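Local coordinates for protein CrataBL (Crataeva tapia, PDB 4IHZ) that inhibits factor Xa and, less strongly, trypsin, and acts as a lectin that binds glucose and N-acetylglucosamine and agglutinates erythrocytes, at residues Gly18-Asp22 / Asn23-Asn27; Ala1-Thr4 / Gly5-Tyr8. All coordinates share one frame; numbering follows the deposited sequence.

Contact 1: residues Gly18-Asp22 / Asn23-Asn27. With NAG (2-acetamido-2-deoxy-beta-D-glucopyranose), chain C.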
ATOM      1  N   GLY A  18      -9.339  20.819   5.479  1.00 15.40           N
ATOM      2  CA  GLY A  18      -9.470  19.386   5.250  1.00 14.83           C
ATOM      3  C   GLY A  18      -8.245  18.616   5.724  1.00 15.03           C
ATOM      4  O   GLY A  18      -7.538  19.006   6.676  1.00 15.05           O
ATOM      5  N   PHE A  19      -8.049  17.454   5.124  1.00 14.69           N
ATOM      6  CA  PHE A  19      -7.186  16.428   5.711  1.00 14.17           C
ATOM      7  C   PHE A  19      -6.282  15.770   4.742  1.00 14.58           C
ATOM      8  O   PHE A  19      -6.612  15.608   3.548  1.00 14.88           O
ATOM      9  CB  PHE A  19      -8.064  15.325   6.345  1.00 14.34           C
ATOM     10  CG  PHE A  19      -8.910  15.831   7.484  1.00 13.55           C
ATOM     11  CD1 PHE A  19      -8.397  15.929   8.753  1.00 17.58           C
ATOM     12  CD2 PHE A  19     -10.197  16.280   7.217  1.00 17.31           C
ATOM     13  CE1 PHE A  19      -9.204  16.424   9.799  1.00 18.79           C
ATOM     14  CE2 PHE A  19     -10.976  16.778   8.230  1.00 18.97           C
ATOM     15  CZ  PHE A  19     -10.490  16.868   9.507  1.00 17.14           C
ATOM     16  N   SER A  20      -5.097  15.389   5.223  1.00 15.08           N
ATOM     17  CA  SER A  20      -4.146  14.672   4.354  1.00 14.90           C
ATOM     18  C   SER A  20      -3.409  13.625   5.170  1.00 15.03           C
ATOM     19  O   SER A  20      -3.070  13.891   6.321  1.00 14.17           O
ATOM     20  CB  SER A  20      -3.125  15.688   3.809  1.00 17.39           C
ATOM     21  OG  SER A  20      -2.027  15.018   3.158  1.00 16.96           O
ATOM     22  N   PRO A  21      -3.122  12.453   4.588  1.00 14.19           N
ATOM     23  CA  PRO A  21      -2.077  11.594   5.189  1.00 15.24           C
ATOM     24  C   PRO A  21      -0.801  12.372   5.472  1.00 15.48           C
ATOM     25  O   PRO A  21      -0.354  13.202   4.668  1.00 16.06           O
ATOM     26  CB  PRO A  21      -1.841  10.532   4.113  1.00 15.78           C
ATOM     27  CG  PRO A  21      -3.171  10.447   3.362  1.00 15.80           C
ATOM     28  CD  PRO A  21      -3.584  11.920   3.280  1.00 14.98           C
ATOM     29  N   ASP A  22      -0.207  12.134   6.641  1.00 16.23           N
ATOM     30  CA  ASP A  22       1.013  12.829   7.000  1.00 18.89           C
ATOM     31  C   ASP A  22       2.141  12.657   5.990  1.00 18.34           C
ATOM     32  O   ASP A  22       2.928  13.607   5.773  1.00 19.10           O
ATOM     33  CB  ASP A  22       1.486  12.401   8.368  1.00 20.42           C
ATOM     34  CG  ASP A  22       1.145  13.400   9.446  1.00 26.19           C
ATOM     35  OD1 ASP A  22       0.752  14.584   9.167  1.00 27.71           O
ATOM     36  OD2 ASP A  22       1.320  13.012  10.625  1.00 31.80           O
ATOM     37  N   ASN A  23       2.246  11.481   5.353  1.00 18.06           N
ATOM     38  CA  ASN A  23       3.410  11.308   4.456  1.00 17.63           C
ATOM     39  C   ASN A  23       3.365  12.281   3.292  1.00 17.83           C
ATOM     40  O   ASN A  23       4.408  12.710   2.777  1.00 18.50           O
ATOM     41  CB  ASN A  23       3.549   9.854   3.972  1.00 18.77           C
ATOM     42  CG  ASN A  23       2.666   9.553   2.807  1.00 17.63           C
ATOM     43  OD1 ASN A  23       3.066   9.719   1.671  1.00 16.88           O
ATOM     44  ND2 ASN A  23       1.444   9.071   3.073  1.00 15.57           N
ATOM     45  N   LEU A  24       2.146  12.675   2.910  1.00 17.35           N
ATOM     46  CA  LEU A  24       1.990  13.628   1.798  1.00 17.80           C
ATOM     47  C   LEU A  24       2.331  15.038   2.231  1.00 19.78           C
ATOM     48  O   LEU A  24       2.776  15.824   1.422  1.00 20.83           O
ATOM     49  CB  LEU A  24       0.573  13.535   1.164  1.00 16.90           C
ATOM     50  CG  LEU A  24       0.267  12.204   0.481  1.00 16.92           C
ATOM     51  CD1 LEU A  24      -1.125  12.251  -0.142  1.00 17.50           C
ATOM     52  CD2 LEU A  24       1.305  11.954  -0.650  1.00 17.35           C
ATOM     53  N   ARG A  25       2.206  15.347   3.524  1.00 19.16           N
ATOM     54  CA  ARG A  25       2.580  16.698   3.977  1.00 21.37           C
ATOM     55  C   ARG A  25       4.085  16.839   3.949  1.00 23.91           C
ATOM     56  O   ARG A  25       4.615  17.879   3.531  1.00 26.04           O
ATOM     57  CB  ARG A  25       2.035  16.940   5.391  1.00 19.93           C
ATOM     58  CG  ARG A  25       0.517  16.894   5.376  1.00 19.07           C
ATOM     59  CD  ARG A  25      -0.029  17.192   6.774  1.00 19.52           C
ATOM     60  NE  ARG A  25       0.138  18.612   7.073  1.00 20.28           N
ATOM     61  CZ  ARG A  25      -0.589  19.234   7.997  1.00 18.70           C
ATOM     62  NH1 ARG A  25      -1.464  18.544   8.678  1.00 20.41           N
ATOM     63  NH2 ARG A  25      -0.424  20.542   8.206  1.00 21.18           N
ATOM     64  N   LYS A  26       4.759  15.759   4.330  1.00 25.44           N
ATOM     65  CA  LYS A  26       6.226  15.730   4.388  1.00 27.44           C
ATOM     66  C   LYS A  26       6.810  15.739   2.974  1.00 27.71           C
ATOM     67  O   LYS A  26       7.810  16.437   2.722  1.00 29.64           O
ATOM     68  CB  LYS A  26       6.699  14.541   5.227  1.00 28.03           C
ATOM     69  CG  LYS A  26       8.248  14.437   5.371  1.00 34.19           C
ATOM     70  CD  LYS A  26       8.796  15.428   6.381  1.00 41.15           C
ATOM     71  CE  LYS A  26      10.320  15.529   6.266  1.00 43.16           C
ATOM     72  NZ  LYS A  26      10.862  16.628   7.114  1.00 48.33           N
ATOM     73  N   ASN A  27       6.166  15.025   2.051  1.00 25.75           N
ATOM     74  CA  ASN A  27       6.515  15.018   0.615  1.00 26.14           C
ATOM     75  C   ASN A  27       7.935  14.494   0.346  1.00 27.03           C
ATOM     76  O   ASN A  27       8.565  14.926  -0.623  1.00 27.86           O
ATOM     77  CB  ASN A  27       6.295  16.411  -0.074  1.00 26.05           C
ATOM     78  CG  ASN A  27       6.176  16.323  -1.608  1.00 26.55           C
ATOM     79  OD1 ASN A  27       5.215  15.768  -2.122  1.00 28.84           O
ATOM     80  ND2 ASN A  27       7.156  16.905  -2.348  1.00 30.07           N
TER
HETATM   81  C1  NAG C   1       7.146  16.828  -3.798  1.00 32.41           C
HETATM   82  C2  NAG C   1       7.840  17.941  -4.639  1.00 35.68           C
HETATM   83  C3  NAG C   1       7.790  17.674  -6.156  1.00 37.49           C
HETATM   84  C4  NAG C   1       8.277  16.262  -6.448  1.00 34.48           C
HETATM   85  C5  NAG C   1       7.486  15.263  -5.573  1.00 30.57           C
HETATM   86  C6  NAG C   1       7.947  13.828  -5.807  1.00 31.39           C
HETATM   87  C7  NAG C   1       7.735  20.173  -3.671  1.00 44.71           C
HETATM   88  C8  NAG C   1       6.876  21.382  -3.417  1.00 46.37           C
HETATM   89  N2  NAG C   1       7.151  19.173  -4.326  1.00 40.76           N
HETATM   90  O3  NAG C   1       8.604  18.608  -6.875  1.00 42.77           O
HETATM   91  O4  NAG C   1       8.134  15.933  -7.828  1.00 35.47           O
HETATM   92  O5  NAG C   1       7.668  15.558  -4.192  1.00 28.28           O
HETATM   93  O6  NAG C   1       9.262  13.733  -5.310  1.00 30.21           O
HETATM   94  O7  NAG C   1       8.912  20.141  -3.295  1.00 47.04           O
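Pro21 O takes Leu24 N at 3.1 Å and Asp22 O takes Lys26 N at 3.2 Å as the chain passes from strand 19-21 straight into the single short helix 22-26; a weak bond from Arg25 N to Asp22 O backs them up. The hydroxyl of Ser20, swung anti to its own backbone N (chi1 169°), adds a second hold on the carbonyl of Pro21, with OG 2.9 Å from Pro21 O. Ser20 OG and Leu24 N come to that oxygen from opposite faces of the carbonyl plane, so one buried acceptor is gripped from both sides where strand becomes helix. The same OG rests against the aliphatic start of the helix, 3.6 Å from Leu24 CB, and Pro21 CB packs against the amide ND2 of Asn23 at 3.7 Å.

Arg25 folds back over the first turn, its CD 3.6 Å from Asp22 OD1. Beyond CD the chain bends at chi3 (73°), which sets the course of NE and the guanidinium, and the carboxylate and guanidinium planes stand 54° apart. Asp22 OD1 and Arg25 NH1, 4.6 Å apart, feel each other's charge without an N-H aimed across; both bond Thr39 OG1 instead, and Asp22 OD1 also forms a salt bridge to Arg146. Asn27, just past the helix with positive phi, carries an N-linked sugar through its ND2-C1 bond, and that NAG also hydrogen-bonds Asp76 of the second subunit. Strand 19-21 pairs antiparallel with strand 38-40, onto whose Ile38 Pro21 packs, while Asn23 OD1 ties the helix to Phe79 N in the loop beside it.

Contact 2: residues Ala1-Thr4 / Gly5-Tyr8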
ATOM      1  N   ALA A   1     -26.006  12.211  -3.825  1.00 39.58           N
ATOM      2  CA  ALA A   1     -25.459  10.946  -3.257  1.00 37.90           C
ATOM      3  C   ALA A   1     -23.924  10.908  -3.305  1.00 35.99           C
ATOM      4  O   ALA A   1     -23.269  11.671  -4.041  1.00 36.73           O
ATOM      5  CB  ALA A   1     -26.061   9.726  -3.978  1.00 38.78           C
ATOM      6  N   ILE A   2     -23.369  10.017  -2.498  1.00 33.71           N
ATOM      7  CA  ILE A   2     -21.950   9.713  -2.503  1.00 31.16           C
ATOM      8  C   ILE A   2     -21.737   8.529  -3.441  1.00 30.52           C
ATOM      9  O   ILE A   2     -22.346   7.473  -3.273  1.00 30.70           O
ATOM     10  CB  ILE A   2     -21.472   9.402  -1.062  1.00 30.73           C
ATOM     11  CG1 ILE A   2     -21.918  10.536  -0.110  1.00 32.00           C
ATOM     12  CG2 ILE A   2     -19.967   9.173  -1.039  1.00 30.45           C
ATOM     13  CD1 ILE A   2     -21.794  10.199   1.378  1.00 33.82           C
ATOM     14  N   LEU A   3     -20.911   8.723  -4.462  1.00 29.51           N
ATOM     15  CA  LEU A   3     -20.743   7.719  -5.507  1.00 30.14           C
ATOM     16  C   LEU A   3     -19.512   6.857  -5.291  1.00 29.86           C
ATOM     17  O   LEU A   3     -18.468   7.351  -4.882  1.00 28.21           O
ATOM     18  CB  LEU A   3     -20.665   8.388  -6.869  1.00 30.82           C
ATOM     19  CG  LEU A   3     -21.895   9.229  -7.231  1.00 32.99           C
ATOM     20  CD1 LEU A   3     -21.605  10.093  -8.448  1.00 35.68           C
ATOM     21  CD2 LEU A   3     -23.100   8.291  -7.471  1.00 35.44           C
ATOM     22  N   THR A   4     -19.641   5.562  -5.562  1.00 29.26           N
ATOM     23  CA  THR A   4     -18.516   4.645  -5.472  1.00 29.15           C
ATOM     24  C   THR A   4     -17.449   5.007  -6.489  1.00 28.60           C
ATOM     25  O   THR A   4     -17.779   5.381  -7.607  1.00 29.44           O
ATOM     26  CB  THR A   4     -19.014   3.211  -5.744  1.00 29.82           C
ATOM     27  OG1 THR A   4     -19.945   2.850  -4.720  1.00 31.86           O
ATOM     28  CG2 THR A   4     -17.861   2.201  -5.769  1.00 31.02           C
ATOM     29  N   GLY A   5     -16.177   4.938  -6.078  1.00 27.99           N
ATOM     30  CA  GLY A   5     -15.055   5.112  -7.004  1.00 27.87           C
ATOM     31  C   GLY A   5     -14.840   6.535  -7.519  1.00 28.59           C
ATOM     32  O   GLY A   5     -14.149   6.740  -8.532  1.00 31.09           O
ATOM     33  N   VAL A   6     -15.498   7.489  -6.870  1.00 25.40           N
ATOM     34  CA  VAL A   6     -15.429   8.907  -7.197  1.00 23.65           C
ATOM     35  C   VAL A   6     -14.721   9.577  -6.007  1.00 20.59           C
ATOM     36  O   VAL A   6     -15.046   9.311  -4.857  1.00 19.74           O
ATOM     37  CB  VAL A   6     -16.845   9.514  -7.353  1.00 24.71           C
ATOM     38  CG1 VAL A   6     -16.795  11.074  -7.422  1.00 25.17           C
ATOM     39  CG2 VAL A   6     -17.503   8.940  -8.605  1.00 26.66           C
ATOM     40  N   PRO A   7     -13.737  10.447  -6.277  1.00 20.34           N
ATOM     41  CA  PRO A   7     -12.981  11.030  -5.178  1.00 18.42           C
ATOM     42  C   PRO A   7     -13.744  12.169  -4.505  1.00 18.25           C
ATOM     43  O   PRO A   7     -14.377  12.989  -5.173  1.00 17.21           O
ATOM     44  CB  PRO A   7     -11.740  11.608  -5.854  1.00 18.78           C
ATOM     45  CG  PRO A   7     -12.184  11.882  -7.282  1.00 21.52           C
ATOM     46  CD  PRO A   7     -13.169  10.749  -7.590  1.00 20.80           C
ATOM     47  N   TYR A   8     -13.656  12.204  -3.185  1.00 17.57           N
ATOM     48  CA  TYR A   8     -14.264  13.267  -2.365  1.00 18.47           C
ATOM     49  C   TYR A   8     -13.282  13.821  -1.380  1.00 17.60           C
ATOM     50  O   TYR A   8     -12.495  13.089  -0.832  1.00 17.56           O
ATOM     51  CB  TYR A   8     -15.447  12.722  -1.552  1.00 19.06           C
ATOM     52  CG  TYR A   8     -16.608  12.351  -2.434  1.00 20.40           C
ATOM     53  CD1 TYR A   8     -17.605  13.273  -2.735  1.00 22.01           C
ATOM     54  CD2 TYR A   8     -16.714  11.066  -2.941  1.00 21.46           C
ATOM     55  CE1 TYR A   8     -18.667  12.914  -3.580  1.00 21.23           C
ATOM     56  CE2 TYR A   8     -17.754  10.704  -3.795  1.00 23.48           C
ATOM     57  CZ  TYR A   8     -18.742  11.623  -4.068  1.00 23.09           C
ATOM     58  OH  TYR A   8     -19.767  11.264  -4.928  1.00 25.90           O
TER
HETATM   59  O   HOH W   1     -21.479  13.130  -5.664  1.00 34.57           O
HETATM   60  O   HOH W   2     -16.042   7.302  -3.460  1.00 20.43           O
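Tyr8 reaches back across the turn to Leu3, and its hydroxyl accepts the only direct hydrogen bond between Ala1-Thr4 and Gly5-Tyr8: Leu3 N lies 2.8 Å from Tyr8 OH, with a nearly straight N-H...O angle of 165°. The Tyr8 side chain leaves with CG anti to the carbonyl carbon (chi1 -68°), a torsion that carries the phenol end back to the backbone of Leu3. There Leu3 O comes to the ring's edge, 3.6 Å from Tyr8 CE2.

Water extends this polar link. One molecule donates to Ala1 O and sits 2.6 Å from Tyr8 OH, near the plane of the ring. A second donates to both Leu3 O and Val6 O, the latter at 2.6 Å, and so bridges the ends of the type II beta turn that runs from Leu3 to Val6. Gly5 takes the positive phi that this turn type has at its third position.

In the beta-trefoil of this Kunitz-type inhibitor, the turn leads the N terminus into the first strand, 8-12. Ile2, Thr4 and Tyr8 lean on strand 52-55, and Leu3, Val6 and Tyr8 meet Arg162 of strand 158-162; Thr4 OG1 bonds Leu60 O.

Two apolar contacts complete the contact. Ile2 lays CG2 over one face of the Tyr8 ring as a CH-pi contact, 4.2 Å from the centroid and 27° off its normal. Across the turn, Leu3 CB presses on the CG2 branch of Val6 at 3.6 Å.

From the N terminus the chain meets contact 2 first: Ala1-Thr4 and Gly5-Tyr8 close a turn that hands over to strand 8-12. Contact 1 follows along the chain, joining strand 19-21 to helix 22-26 with no loop enclosed. The two stand in series, neither nested nor crossed. Their centres are 21 Å apart and their nearest atoms about 8 Å apart, without touching. Contact 2 brings the N terminus against strands 52-55 and 158-162, so the first and last strands of the trefoil meet near it. Contact 1 ties strand 38-40 to the helix and, through Asn27 and its sugar, to the second subunit.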